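Local coordinates for extracellular ligand-binding receptor (Rhodopseudomonas palustris, PDB 4F06), which binds p-hydroxybenzoic acid between its two lobes and probably delivers lignin-derived aromatic acids of this kind to an ABC transporter, at residues M99-A105 with I116-T122. Residues are numbered along the deposited sequence; the frame is centred on the assembly and turned at random. Where two conformers were deposited one is given.
Sequences MVVMNAA and IVRTSFT. With PHB (p-hydroxybenzoic acid), chain B.
Parallel strands 99-101 and 116-118 pair at one border of the six-stranded sheet in a periplasmic binding protein lobe, and the loops leaving their C-terminal ends run on into the p-hydroxybenzoic acid pocket. Three backbone bonds of 2.9 to 3.0 Å join the strands: Val117 N to Met99 O, Val101 N to Val117 O and Thr119 N to Val101 O. On one face the CE methyl of selenomethionine Met99, its chain bent at the last torsion (chi3 68°), lies against Ile116 CD1 at 3.7 Å, while Val101 rests its CG2 on Ile116 CG2 and its CG1 alongside Arg118 CD. Val100 CG2 meets Val117 CG1 on the other face, where Val100 also touches Ile295 of helix 283-301.

Past the strands, Arg118 runs out extended as far as CD and then turns (chi3 48°), which brings NH1 to Ala104 O at 2.8 Å, with that oxygen at the guanidinium edge, almost in its plane. NH1 also donates to Thr106 O and NH2 to Ser107 O, NE pairs with His335 ND1, and Thr122 CG2 lies over the rim of one face. Ser120 OG reaches Asn103 O at 2.8 Å, from above the carbonyl plane.

The Phe121 ring stands beside the Asn103 amide, nearly perpendicular to it (planes 76° apart), its CE1 3.4 Å from Asn103 OD1; Ala105 CB packs against CE2, and the ring edge faces the ligand. Asn103 ND2, hydrogen-bonded to Tyr80 O, lies over the face of the ligand ring, 3.4 Å from its C6. Ala105 N donates to the ligand carboxylate oxygen O1' at 3.0 Å. Because Ala104 O belongs to the same peptide, its bond from Arg118 would probably polarise this N-H, relaying a second-shell positive charge to the anion.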
# COMPACT_ATOMS: atom_id res chain seq x y z
N MSE A 99 -0.32 -16.71 1.61
CA MSE A 99 -1.01 -15.49 1.24
C MSE A 99 0.01 -14.43 0.91
O MSE A 99 0.90 -14.09 1.71
CB MSE A 99 -1.92 -15.01 2.38
CG MSE A 99 -2.65 -13.68 2.05
SE MSE A 99 -4.03 -13.16 3.37
CE MSE A 99 -3.00 -12.74 4.96
N VAL A 100 -0.16 -13.86 -0.30
CA VAL A 100 0.67 -12.73 -0.72
C VAL A 100 -0.14 -11.45 -0.54
O VAL A 100 -1.11 -11.19 -1.26
CB VAL A 100 1.06 -12.90 -2.20
CG1 VAL A 100 1.97 -11.74 -2.59
CG2 VAL A 100 1.80 -14.23 -2.41
N VAL A 101 0.20 -10.69 0.50
CA VAL A 101 -0.54 -9.49 0.83
C VAL A 101 -0.10 -8.39 -0.14
O VAL A 101 1.10 -8.06 -0.23
CB VAL A 101 -0.31 -9.07 2.30
CG1 VAL A 101 -0.91 -7.71 2.62
CG2 VAL A 101 -0.90 -10.14 3.21
N MSE A 102 -1.08 -7.79 -0.82
CA MSE A 102 -0.82 -6.81 -1.85
C MSE A 102 -1.26 -5.41 -1.47
O MSE A 102 -1.21 -4.50 -2.30
CB MSE A 102 -1.45 -7.22 -3.16
CG MSE A 102 -0.90 -8.50 -3.77
SE MSE A 102 -2.06 -9.17 -5.20
CE MSE A 102 -0.89 -10.52 -5.95
N ASN A 103 -1.71 -5.21 -0.23
CA ASN A 103 -1.88 -3.84 0.26
C ASN A 103 -1.76 -3.75 1.78
O ASN A 103 -0.87 -3.05 2.30
CB ASN A 103 -3.20 -3.17 -0.18
CG ASN A 103 -3.18 -1.70 0.14
OD1 ASN A 103 -2.47 -0.93 -0.51
ND2 ASN A 103 -3.91 -1.29 1.19
N ALA A 104 -2.67 -4.42 2.51
CA ALA A 104 -2.83 -4.21 3.98
C ALA A 104 -1.46 -4.03 4.62
O ALA A 104 -0.58 -4.91 4.52
CB ALA A 104 -3.52 -5.41 4.55
N ALA A 105 -1.28 -2.93 5.38
CA ALA A 105 0.05 -2.35 5.59
C ALA A 105 0.42 -2.31 7.09
O ALA A 105 1.44 -1.71 7.46
CB ALA A 105 0.09 -0.95 5.00
N ILE A 116 2.71 -15.92 5.20
CA ILE A 116 2.40 -14.65 4.59
C ILE A 116 3.70 -14.00 4.04
O ILE A 116 4.76 -14.02 4.70
CB ILE A 116 1.80 -13.68 5.65
CG1 ILE A 116 0.42 -14.14 6.01
CG2 ILE A 116 1.77 -12.24 5.10
CD1 ILE A 116 -0.16 -13.44 7.22
N VAL A 117 3.61 -13.46 2.82
CA VAL A 117 4.65 -12.56 2.31
C VAL A 117 3.97 -11.32 1.79
O VAL A 117 2.87 -11.43 1.27
CB VAL A 117 5.53 -13.28 1.25
CG1 VAL A 117 4.69 -13.76 0.06
CG2 VAL A 117 6.73 -12.43 0.81
N ARG A 118 4.59 -10.15 1.96
CA ARG A 118 3.90 -8.90 1.62
C ARG A 118 4.70 -8.13 0.57
O ARG A 118 5.89 -7.88 0.76
CB ARG A 118 3.70 -8.05 2.90
CG ARG A 118 3.11 -6.67 2.60
CD ARG A 118 2.43 -6.06 3.81
NE ARG A 118 3.26 -6.15 5.01
CZ ARG A 118 2.76 -5.96 6.25
NH1 ARG A 118 1.45 -5.62 6.39
NH2 ARG A 118 3.53 -6.11 7.32
N THR A 119 4.02 -7.73 -0.53
CA THR A 119 4.68 -7.00 -1.63
C THR A 119 4.16 -5.56 -1.71
O THR A 119 4.47 -4.87 -2.70
CB THR A 119 4.45 -7.70 -2.98
OG1 THR A 119 3.04 -7.85 -3.16
CG2 THR A 119 5.12 -9.08 -3.01
N SER A 120 3.46 -5.10 -0.68
CA SER A 120 2.98 -3.72 -0.70
C SER A 120 3.94 -2.82 0.06
O SER A 120 4.93 -2.35 -0.53
CB SER A 120 1.53 -3.64 -0.19
OG SER A 120 1.47 -4.18 1.15
N PHE A 121 3.72 -2.60 1.38
CA PHE A 121 4.46 -1.61 2.18
C PHE A 121 3.98 -1.79 3.58
O PHE A 121 2.94 -2.43 3.83
CB PHE A 121 4.22 -0.15 1.67
CG PHE A 121 2.74 0.24 1.62
CD1 PHE A 121 1.97 -0.18 0.51
CD2 PHE A 121 2.13 0.99 2.63
CE1 PHE A 121 0.61 0.18 0.41
CE2 PHE A 121 0.78 1.35 2.54
CZ PHE A 121 0.03 0.92 1.45
N THR A 122 4.67 -1.17 4.53
CA THR A 122 4.08 -0.95 5.87
C THR A 122 3.98 0.52 6.19
O THR A 122 4.64 1.39 5.58
CB THR A 122 4.78 -1.69 7.05
OG1 THR A 122 5.97 -0.98 7.40
CG2 THR A 122 5.04 -3.13 6.70
C1' PHB B . -4.86 -0.99 5.44
O1' PHB B . -3.87 -1.59 5.88
O2' PHB B . -6.04 -1.18 5.89
C1 PHB B . -4.63 0.04 4.38
C2 PHB B . -3.38 0.68 4.27
C3 PHB B . -3.18 1.67 3.33
C4 PHB B . -4.22 2.07 2.51
C5 PHB B . -5.45 1.46 2.61
C6 PHB B . -5.68 0.46 3.55
O4 PHB B . -4.09 3.06 1.61